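Local coordinates for protein metallophosphoesterase (PDB 3RQZ) that binds two zinc ions in a calcineurin-like metallophosphoesterase domain of the YfcE family and probably acts as a phosphatase, at residues G36-Y41 with N64-C69; H152-I157 with P168-D173; D224-M229 with T240-G245; D30-L35 with R53-N58. One frame throughout, in Å; residues are numbered along the deposited sequence.

Contact 1: G36-Y41 with N64-C69. With ZN (zinc ion), chain D.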
# COMPACT_ATOMS: atom_id res chain seq x y z
N GLY A 36 0.11 -4.54 -1.58
CA GLY A 36 0.33 -4.51 -3.03
C GLY A 36 0.83 -3.17 -3.53
O GLY A 36 1.04 -2.23 -2.74
N ASP A 37 1.01 -3.09 -4.86
CA ASP A 37 1.73 -1.98 -5.49
C ASP A 37 3.13 -1.80 -4.87
O ASP A 37 3.51 -0.70 -4.45
CB ASP A 37 0.92 -0.68 -5.46
CG ASP A 37 -0.09 -0.59 -6.59
OD1 ASP A 37 -0.23 -1.55 -7.39
OD2 ASP A 37 -0.78 0.43 -6.68
N ILE A 38 3.88 -2.90 -4.85
CA ILE A 38 5.28 -2.91 -4.52
C ILE A 38 6.13 -2.16 -5.57
O ILE A 38 7.17 -1.60 -5.25
CB ILE A 38 5.76 -4.36 -4.43
CG1 ILE A 38 4.80 -5.19 -3.56
CG2 ILE A 38 7.15 -4.44 -3.88
CD1 ILE A 38 5.11 -6.73 -3.53
N VAL A 39 5.70 -2.18 -6.83
CA VAL A 39 6.48 -1.59 -7.93
C VAL A 39 5.65 -0.54 -8.61
O VAL A 39 4.46 -0.36 -8.29
CB VAL A 39 6.94 -2.66 -8.99
CG1 VAL A 39 7.78 -3.79 -8.34
CG2 VAL A 39 5.70 -3.27 -9.71
N GLY A 40 6.26 0.14 -9.58
CA GLY A 40 5.61 1.21 -10.34
C GLY A 40 6.02 2.56 -9.78
O GLY A 40 6.11 2.72 -8.55
N TYR A 41 6.29 3.52 -10.66
CA TYR A 41 6.67 4.90 -10.28
C TYR A 41 8.10 5.06 -9.73
O TYR A 41 8.86 5.87 -10.24
CB TYR A 41 5.69 5.51 -9.24
CG TYR A 41 4.24 5.57 -9.64
CD1 TYR A 41 3.87 6.08 -10.88
CD2 TYR A 41 3.25 5.10 -8.79
CE1 TYR A 41 2.54 6.14 -11.25
CE2 TYR A 41 1.90 5.16 -9.15
CZ TYR A 41 1.56 5.68 -10.38
OH TYR A 41 0.25 5.75 -10.78
N ASN A 64 -2.59 -3.20 -8.55
CA ASN A 64 -2.79 -3.04 -10.00
C ASN A 64 -1.47 -2.79 -10.76
O ASN A 64 -1.28 -3.27 -11.90
CB ASN A 64 -3.83 -1.92 -10.29
CG ASN A 64 -3.48 -0.60 -9.60
OD1 ASN A 64 -3.33 -0.55 -8.38
ND2 ASN A 64 -3.40 0.49 -10.37
N HIS A 65 -0.56 -2.05 -10.14
CA HIS A 65 0.77 -1.85 -10.80
C HIS A 65 1.61 -3.13 -10.90
O HIS A 65 2.25 -3.36 -11.93
CB HIS A 65 1.55 -0.70 -10.15
CG HIS A 65 0.98 0.63 -10.47
ND1 HIS A 65 1.49 1.44 -11.45
CD2 HIS A 65 -0.13 1.25 -9.99
CE1 HIS A 65 0.75 2.53 -11.55
NE2 HIS A 65 -0.24 2.45 -10.67
N ASP A 66 1.62 -3.94 -9.84
CA ASP A 66 2.27 -5.26 -9.89
C ASP A 66 1.67 -6.10 -11.02
O ASP A 66 2.40 -6.71 -11.79
CB ASP A 66 2.14 -6.05 -8.55
CG ASP A 66 2.38 -5.19 -7.31
OD1 ASP A 66 3.38 -4.41 -7.32
OD2 ASP A 66 1.56 -5.28 -6.34
N TRP A 67 0.33 -6.14 -11.11
CA TRP A 67 -0.38 -6.95 -12.10
C TRP A 67 -0.08 -6.47 -13.54
O TRP A 67 0.09 -7.28 -14.45
CB TRP A 67 -1.90 -6.89 -11.79
CG TRP A 67 -2.82 -7.70 -12.69
CD1 TRP A 67 -3.84 -7.21 -13.49
CD2 TRP A 67 -2.84 -9.14 -12.87
NE1 TRP A 67 -4.46 -8.24 -14.16
CE2 TRP A 67 -3.88 -9.43 -13.79
CE3 TRP A 67 -2.08 -10.19 -12.34
CZ2 TRP A 67 -4.17 -10.74 -14.21
CZ3 TRP A 67 -2.36 -11.52 -12.78
CH2 TRP A 67 -3.41 -11.77 -13.69
N ALA A 68 -0.03 -5.16 -13.71
CA ALA A 68 0.36 -4.56 -15.01
C ALA A 68 1.77 -4.97 -15.44
O ALA A 68 2.01 -5.27 -16.62
CB ALA A 68 0.28 -3.05 -14.93
N CYS A 69 2.69 -4.97 -14.49
CA CYS A 69 4.11 -5.10 -14.80
C CYS A 69 4.55 -6.54 -14.99
O CYS A 69 5.67 -6.81 -15.36
CB CYS A 69 4.96 -4.36 -13.77
SG CYS A 69 4.70 -2.56 -13.90
ZN ZN D . -0.69 2.44 -5.75
O HOH W 1 -1.41 3.56 -7.81
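Asp37 reaches from the loop 36-41 to helix 64-69 with its two carboxylate oxygens set to different tasks. From CB, which lies 3.5 Å from the zinc ion, CG leaves anti to the carbonyl carbon (chi1 -82°). OD1 then accepts a hydrogen bond from the backbone N of His65 at 2.8 Å, on the syn side and 26° out of the carboxylate plane. OD2 binds the zinc at 2.2 Å, in a site that Asp11, His13, His152 and a water complete; the same aspartate, with His150, also holds a second zinc. The segments carry the GD motif and, with Gly63 before the second, the GNHD motif of the calcineurin-like phosphoesterases. Asp66 works in the second shell: its OD1 takes the N-H of Val39 at 3.3 Å, nearly along the C-O axis, while OD2 is bonded by Gly63 N and, weakly, by Asp37 N. An alanine here would probably leave those amides without their acceptor and the metal-bearing loop less firmly placed. Further along, the Tyr41 and His65 rings meet obliquely, CZ of Tyr41 lying 3.5 Å from CE1 of His65. Gly40 fits because a CB there would strike ND1 of His65 and its backbone angles favour glycine.

Contact 2: H152-I157 with P168-D173. With ZN (zinc ion), chain D.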
# COMPACT_ATOMS: atom_id res chain seq x y z
N HIS A 152 -3.62 5.75 -1.62
CA HIS A 152 -2.38 6.41 -1.10
C HIS A 152 -2.71 7.45 -0.04
O HIS A 152 -1.96 8.44 0.20
CB HIS A 152 -1.55 7.05 -2.22
CG HIS A 152 -1.10 6.10 -3.28
ND1 HIS A 152 -0.14 6.44 -4.21
CD2 HIS A 152 -1.49 4.83 -3.59
CE1 HIS A 152 0.05 5.43 -5.04
NE2 HIS A 152 -0.76 4.45 -4.70
N VAL A 153 -3.87 7.27 0.58
CA VAL A 153 -4.29 8.17 1.65
C VAL A 153 -4.77 7.32 2.82
O VAL A 153 -5.64 6.46 2.65
CB VAL A 153 -5.39 9.17 1.17
CG1 VAL A 153 -5.85 10.13 2.34
CG2 VAL A 153 -4.88 10.04 -0.03
N PRO A 154 -4.20 7.54 4.02
CA PRO A 154 -4.72 6.75 5.13
C PRO A 154 -6.17 7.14 5.44
O PRO A 154 -6.57 8.28 5.23
CB PRO A 154 -3.75 7.06 6.29
CG PRO A 154 -3.19 8.39 5.97
CD PRO A 154 -3.12 8.46 4.44
N LEU A 155 -6.94 6.17 5.94
CA LEU A 155 -8.38 6.31 6.04
C LEU A 155 -8.92 5.26 7.01
O LEU A 155 -8.35 4.16 7.12
CB LEU A 155 -9.02 6.07 4.65
CG LEU A 155 -10.55 6.05 4.50
CD1 LEU A 155 -11.02 6.76 3.22
CD2 LEU A 155 -11.12 4.62 4.54
N TYR A 156 -10.00 5.60 7.72
CA TYR A 156 -10.81 4.62 8.39
C TYR A 156 -12.28 5.05 8.38
O TYR A 156 -12.61 6.24 8.47
CB TYR A 156 -10.32 4.30 9.82
CG TYR A 156 -10.37 5.44 10.83
CD1 TYR A 156 -9.24 6.24 11.06
CD2 TYR A 156 -11.53 5.70 11.57
CE1 TYR A 156 -9.28 7.29 11.97
CE2 TYR A 156 -11.58 6.73 12.52
CZ TYR A 156 -10.45 7.52 12.71
OH TYR A 156 -10.48 8.54 13.61
N ILE A 157 -13.17 4.07 8.24
CA ILE A 157 -14.61 4.34 8.37
C ILE A 157 -15.27 3.13 9.04
O ILE A 157 -14.91 2.01 8.73
CB ILE A 157 -15.25 4.65 6.99
CG1 ILE A 157 -16.69 5.14 7.14
CG2 ILE A 157 -15.12 3.41 6.02
CD1 ILE A 157 -17.23 5.82 5.84
N PRO A 168 -15.61 9.34 5.65
CA PRO A 168 -14.51 8.59 6.30
C PRO A 168 -13.53 9.54 6.98
O PRO A 168 -13.52 10.72 6.66
CB PRO A 168 -13.78 7.90 5.15
CG PRO A 168 -14.44 8.33 3.89
CD PRO A 168 -15.62 9.18 4.18
N HIS A 169 -12.70 9.02 7.87
CA HIS A 169 -11.79 9.84 8.66
C HIS A 169 -10.40 9.73 8.08
O HIS A 169 -9.99 8.66 7.67
CB HIS A 169 -11.77 9.34 10.11
CG HIS A 169 -13.11 9.33 10.77
ND1 HIS A 169 -13.52 10.33 11.63
CD2 HIS A 169 -14.14 8.44 10.72
CE1 HIS A 169 -14.75 10.07 12.06
NE2 HIS A 169 -15.14 8.93 11.52
N HIS A 170 -9.68 10.85 8.04
CA HIS A 170 -8.28 10.87 7.67
C HIS A 170 -7.47 10.95 8.96
O HIS A 170 -7.42 12.00 9.58
CB HIS A 170 -7.98 12.08 6.77
CG HIS A 170 -6.53 12.24 6.41
ND1 HIS A 170 -5.69 13.10 7.08
CD2 HIS A 170 -5.78 11.65 5.45
CE1 HIS A 170 -4.48 13.04 6.55
NE2 HIS A 170 -4.51 12.16 5.56
N PRO A 171 -6.84 9.83 9.38
CA PRO A 171 -6.12 9.85 10.66
C PRO A 171 -4.86 10.72 10.60
O PRO A 171 -4.21 10.83 9.54
CB PRO A 171 -5.74 8.38 10.87
CG PRO A 171 -5.65 7.82 9.46
CD PRO A 171 -6.69 8.55 8.66
N ASN A 172 -4.54 11.33 11.73
CA ASN A 172 -3.33 12.14 11.87
C ASN A 172 -2.20 11.21 12.23
O ASN A 172 -2.42 10.05 12.57
CB ASN A 172 -3.49 13.14 13.03
CG ASN A 172 -4.76 13.98 12.94
OD1 ASN A 172 -5.54 14.02 13.90
ND2 ASN A 172 -4.94 14.69 11.82
N ASP A 173 -0.98 11.74 12.22
CA ASP A 173 0.20 11.02 12.68
C ASP A 173 0.03 10.67 14.16
O ASP A 173 -0.18 11.55 14.99
CB ASP A 173 1.47 11.86 12.49
CG ASP A 173 2.72 11.11 12.90
OD1 ASP A 173 2.77 9.88 12.68
OD2 ASP A 173 3.64 11.73 13.48
ZN ZN D . -0.69 2.44 -5.75
O HOH W 1 -1.41 3.56 -7.81
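Tyr156 and His169 share a pair of backbone hydrogen bonds, the N of Tyr156 giving to the O of His169 at 3.1 Å and the N of His169 to the O of Tyr156 at 2.8 Å. They form a single antiparallel bridge, a hydrogen-bonded pair. Beside it the CA of Leu155 makes a CA-H...O contact with the same O of His169. Pro154 and Pro171 lack an N-H, which is consistent with the pairing stopping at one bridge.

The aromatic contacts centre on the same two residues. CG of Tyr156 sits between its backbone N and carbonyl carbon (chi1 64°), which starts the ring toward His169, whose CB lies over one face, 3.6 Å from the ring centroid, in a CH-pi contact. The two rings are nearly parallel but slid apart, with little overlap. CB of Pro171 meets the tyrosine ring at its edge, and CG1 of Val153 touches the edge of the His170 ring at CD2. The polar tips find partners elsewhere: Tyr156 OH with Glu175, His169 NE2 with Glu161, and His170 NE2 with Asp196.

Aliphatic contacts fill in the rest. Pro168 puts its CB 3.6 Å from CD1 of Leu155 and also packs on CB of Ile157, while CG of Pro171 rests 3.8 Å from CB of Pro154.

At the start of its segment, His152 binds zinc through NE2 at 2.3 Å. Strand 154-158 is outermost in the five-stranded sheet, beside strand 184-188, and the loop 168-173 leads on toward strand 176-178 of the six-stranded sheet, Pro171 packing on Phe215 of strand 212-218.

Contact 3: D224-M229 with T240-G245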
# COMPACT_ATOMS: atom_id res chain seq x y z
N ASP A 224 16.95 11.54 -1.91
CA ASP A 224 17.70 10.35 -2.33
C ASP A 224 16.89 9.52 -3.35
O ASP A 224 17.42 9.07 -4.37
CB ASP A 224 18.07 9.46 -1.13
CG ASP A 224 19.13 10.08 -0.22
OD1 ASP A 224 19.62 11.20 -0.49
OD2 ASP A 224 19.47 9.42 0.79
N THR A 225 15.60 9.34 -3.08
CA THR A 225 14.72 8.67 -4.04
C THR A 225 14.67 9.50 -5.34
O THR A 225 14.76 8.95 -6.44
CB THR A 225 13.31 8.47 -3.47
OG1 THR A 225 13.38 7.50 -2.43
CG2 THR A 225 12.33 7.99 -4.53
N GLN A 226 14.53 10.81 -5.18
CA GLN A 226 14.51 11.71 -6.33
C GLN A 226 15.80 11.61 -7.16
O GLN A 226 15.73 11.50 -8.38
CB GLN A 226 14.24 13.15 -5.88
CG GLN A 226 12.78 13.39 -5.45
CD GLN A 226 12.57 14.87 -5.12
OE1 GLN A 226 13.45 15.49 -4.54
NE2 GLN A 226 11.42 15.42 -5.50
N ALA A 227 16.95 11.57 -6.49
CA ALA A 227 18.25 11.37 -7.17
C ALA A 227 18.29 10.05 -7.96
O ALA A 227 18.77 10.00 -9.11
CB ALA A 227 19.39 11.42 -6.17
N GLN A 228 17.80 8.99 -7.33
CA GLN A 228 17.79 7.68 -7.94
C GLN A 228 16.85 7.66 -9.15
O GLN A 228 17.14 6.99 -10.13
CB GLN A 228 17.32 6.62 -6.92
CG GLN A 228 18.28 6.38 -5.76
CD GLN A 228 17.67 5.51 -4.67
OE1 GLN A 228 16.49 5.12 -4.72
NE2 GLN A 228 18.49 5.18 -3.67
N MSE A 229 15.71 8.34 -9.05
CA MSE A 229 14.79 8.45 -10.20
C MSE A 229 15.39 9.24 -11.36
O MSE A 229 15.28 8.82 -12.51
CB MSE A 229 13.46 9.07 -9.79
CG MSE A 229 12.63 8.19 -8.83
SE MSE A 229 11.09 9.12 -8.12
CE MSE A 229 10.04 9.13 -9.76
N THR A 240 8.99 15.14 -8.99
CA THR A 240 8.53 16.30 -8.23
C THR A 240 7.40 16.00 -7.25
O THR A 240 7.42 16.48 -6.11
CB THR A 240 8.07 17.44 -9.16
OG1 THR A 240 9.20 18.00 -9.84
CG2 THR A 240 7.37 18.54 -8.34
N ARG A 241 6.40 15.22 -7.68
CA ARG A 241 5.25 14.84 -6.82
C ARG A 241 5.60 14.43 -5.41
O ARG A 241 4.85 14.75 -4.47
CB ARG A 241 4.53 13.61 -7.35
CG ARG A 241 3.99 13.64 -8.71
CD ARG A 241 3.57 12.19 -9.00
NE ARG A 241 2.46 11.79 -8.14
CZ ARG A 241 1.29 11.33 -8.60
NH1 ARG A 241 1.09 11.20 -9.91
NH2 ARG A 241 0.33 10.99 -7.75
N LEU A 242 6.70 13.70 -5.28
CA LEU A 242 7.15 13.14 -4.00
C LEU A 242 7.46 14.18 -2.95
O LEU A 242 7.27 13.93 -1.77
CB LEU A 242 8.39 12.26 -4.19
CG LEU A 242 8.30 10.90 -4.87
CD1 LEU A 242 9.67 10.26 -4.71
CD2 LEU A 242 7.20 9.98 -4.30
N ALA A 243 7.97 15.33 -3.37
CA ALA A 243 8.25 16.42 -2.43
C ALA A 243 6.96 17.05 -1.94
O ALA A 243 6.91 17.57 -0.83
CB ALA A 243 9.14 17.49 -3.07
N ALA A 244 5.94 17.05 -2.80
CA ALA A 244 4.65 17.68 -2.50
C ALA A 244 3.64 16.75 -1.82
O ALA A 244 2.66 17.21 -1.23
CB ALA A 244 4.03 18.27 -3.77
N GLY A 245 3.88 15.44 -1.88
CA GLY A 245 2.92 14.47 -1.36
C GLY A 245 1.62 14.47 -2.16
O GLY A 245 0.53 14.37 -1.60
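Helices 224-229 and 240-244 run antiparallel, their directions 170° apart and their axes 10.0 Å apart at closest approach, with Gln226 and Thr240 nearest in the backbone. Leu242 supplies the apolar middle of the contact, reaching two facing residues. Its CG stands anti to the carbonyl carbon (chi1 -71°), and beyond it the CD1 methyl touches CG2 of Thr225 at 3.5 Å, the two side chains crossing at about a right angle. The same methyl meets Met229, here selenomethionine, with SE to CD1 at 3.9 Å. Threonine suits the place of Thr225, because its methyl packs against the leucine while OG1 hydrogen-bonds with Asn15. Gln226 is long enough to span the groove at its more exposed side: the chain is extended beyond CG, NE2 passes 3.9 Å from CB of Ala243, and the amide gives its hydrogen bond to Val239 O. Ala243 presents only a methyl to the amide. Met229 also packs on Leu238 and Val239 of the second helix and on Pro43, and Thr225 leans on Val17 of helix 16-26. Joined by a short connection, helices 222-232 and 236-244 make an antiparallel helical hairpin at the C-terminal end of the chain.

Contact 4: D30-L35 with R53-N58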
# COMPACT_ATOMS: atom_id res chain seq x y z
N ASP A 30 5.82 -8.18 14.91
CA ASP A 30 5.68 -9.63 14.86
C ASP A 30 5.36 -10.14 13.48
O ASP A 30 5.50 -11.34 13.24
CB ASP A 30 4.59 -10.07 15.85
CG ASP A 30 4.94 -9.70 17.25
OD1 ASP A 30 6.02 -10.15 17.71
OD2 ASP A 30 4.20 -8.92 17.87
N ASP A 31 4.91 -9.26 12.59
CA ASP A 31 4.57 -9.64 11.21
C ASP A 31 4.41 -8.36 10.40
O ASP A 31 4.19 -7.28 10.95
CB ASP A 31 3.28 -10.49 11.14
CG ASP A 31 3.15 -11.31 9.84
OD1 ASP A 31 4.10 -11.36 9.01
OD2 ASP A 31 2.07 -11.92 9.64
N ILE A 32 4.57 -8.48 9.09
CA ILE A 32 4.44 -7.37 8.15
C ILE A 32 3.46 -7.79 7.04
O ILE A 32 3.60 -8.88 6.45
CB ILE A 32 5.81 -6.97 7.61
CG1 ILE A 32 6.67 -6.38 8.76
CG2 ILE A 32 5.69 -6.00 6.39
CD1 ILE A 32 8.18 -6.30 8.46
N TRP A 33 2.45 -6.97 6.79
CA TRP A 33 1.49 -7.27 5.73
C TRP A 33 1.58 -6.25 4.60
O TRP A 33 1.56 -5.05 4.87
CB TRP A 33 0.04 -7.21 6.23
CG TRP A 33 -0.34 -8.13 7.34
CD1 TRP A 33 0.37 -9.19 7.85
CD2 TRP A 33 -1.57 -8.09 8.06
NE1 TRP A 33 -0.35 -9.79 8.87
CE2 TRP A 33 -1.55 -9.14 9.00
CE3 TRP A 33 -2.70 -7.26 8.00
CZ2 TRP A 33 -2.61 -9.38 9.90
CZ3 TRP A 33 -3.77 -7.51 8.89
CH2 TRP A 33 -3.70 -8.54 9.83
N SER A 34 1.67 -6.72 3.36
CA SER A 34 1.73 -5.84 2.19
C SER A 34 0.41 -5.87 1.43
O SER A 34 -0.12 -6.94 1.08
CB SER A 34 2.89 -6.25 1.27
OG SER A 34 2.82 -5.58 -0.00
N LEU A 35 -0.12 -4.68 1.16
CA LEU A 35 -1.34 -4.56 0.39
C LEU A 35 -1.10 -4.29 -1.10
O LEU A 35 -2.01 -3.89 -1.81
CB LEU A 35 -2.25 -3.48 1.02
CG LEU A 35 -3.09 -3.89 2.23
CD1 LEU A 35 -2.28 -4.63 3.30
CD2 LEU A 35 -3.87 -2.66 2.85
N ARG A 53 8.91 -9.76 -0.29
CA ARG A 53 8.85 -11.23 -0.38
C ARG A 53 9.27 -11.91 0.94
O ARG A 53 8.55 -12.80 1.46
CB ARG A 53 9.73 -11.75 -1.52
CG ARG A 53 9.80 -13.26 -1.60
CD ARG A 53 10.53 -13.71 -2.86
NE ARG A 53 10.27 -15.12 -3.12
CZ ARG A 53 10.42 -15.71 -4.29
NH1 ARG A 53 10.84 -15.02 -5.36
NH2 ARG A 53 10.12 -17.00 -4.38
N VAL A 54 10.42 -11.50 1.47
CA VAL A 54 11.00 -12.10 2.68
C VAL A 54 10.18 -11.68 3.92
O VAL A 54 9.89 -12.50 4.80
CB VAL A 54 12.53 -11.68 2.86
CG1 VAL A 54 13.04 -12.06 4.25
CG2 VAL A 54 13.38 -12.34 1.80
N LEU A 55 9.80 -10.40 3.97
CA LEU A 55 9.19 -9.81 5.16
C LEU A 55 7.69 -10.04 5.37
O LEU A 55 7.19 -9.90 6.49
CB LEU A 55 9.47 -8.31 5.20
CG LEU A 55 10.93 -7.91 5.38
CD1 LEU A 55 11.03 -6.39 5.34
CD2 LEU A 55 11.50 -8.44 6.69
N ALA A 56 6.98 -10.37 4.29
CA ALA A 56 5.53 -10.53 4.36
C ALA A 56 5.13 -11.94 3.95
O ALA A 56 4.46 -12.12 2.93
CB ALA A 56 4.84 -9.46 3.49
N PRO A 57 5.53 -12.97 4.74
CA PRO A 57 5.20 -14.36 4.34
C PRO A 57 3.71 -14.74 4.49
O PRO A 57 3.28 -15.72 3.89
CB PRO A 57 6.08 -15.21 5.28
CG PRO A 57 6.27 -14.31 6.57
CD PRO A 57 6.42 -12.93 5.93
N ASN A 58 2.95 -14.01 5.29
CA ASN A 58 1.55 -14.41 5.54
C ASN A 58 0.53 -13.62 4.74
O ASN A 58 -0.43 -14.21 4.25
CB ASN A 58 1.22 -14.31 7.05
CG ASN A 58 2.07 -15.24 7.88
OD1 ASN A 58 2.12 -16.45 7.63
ND2 ASN A 58 2.74 -14.68 8.88
O HOH W 2 2.93 -11.46 6.41
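Asp31 swings CG anti to its backbone N (chi1 -160°), and Asn58 carries its own CG anti to the carbonyl carbon (chi1 -62°); from there ND2 of Asn58 gives a fairly straight hydrogen bond to OD2 of Asp31, 2.9 Å long, approaching from above the carboxylate plane while OD2 lies close to the plane of the amide. Within its own strand the aspartate also receives two weak bonds, Ile32 N to OD1 and Trp33 NE1 to OD2. A water ties the segments a second time: it donates to OD1 of Asp31 and, at 2.7 Å, to the O of Ile32, and accepts a hydrogen bond from the N of Asn58 at 2.8 Å. An alanine in place of Asp31 would probably leave the Asn58 amide, the Trp33 indole N-H and Ile32 N without this acceptor and the water with two of its three partners, the asparagine freer to turn.

Nearby, Ile32 and Leu55 run alongside each other in a common direction, with CD1 of Ile32 4.0 Å from CB of Leu55. CB of Ile32 also rests 3.4 Å from the O of Leu55. Ala56 fits where the backbones come close: its CB is 3.3 Å from the O of Ile32, which its CA also meets in a CA-H...O contact.

The contact belongs to the beta-alpha-beta unit of strand 31-34, helix 45-55 and strand 59-60. Strand 31-34 lies between strands 6-9 and 59-60 in the six-stranded sheet, and Leu23 of helix 16-26 packs on both Ile32 and Leu55.

Contacts 1 and 4 interleave along the chain: strand 31-34 runs straight into the loop 36-41, and their centres are about 17 Å apart. Contact 2 follows, then contact 3 at the C-terminal end. Contacts 1 and 2 have centres about 22 Å apart on opposite sides of the chain's centre, yet both supply ligands to one zinc ion, so the metal site draws together loops associated with the two sheets. Contact 3 touches contact 1 where CE of Met229 packs 3.5 Å from O of Tyr41, placing the helical hairpin beside the metal-bearing loop. Contact 4 lies farthest from contact 3, about 26 Å between centres, in the beta-alpha-beta unit to which that loop belongs, between its first strand and its helix.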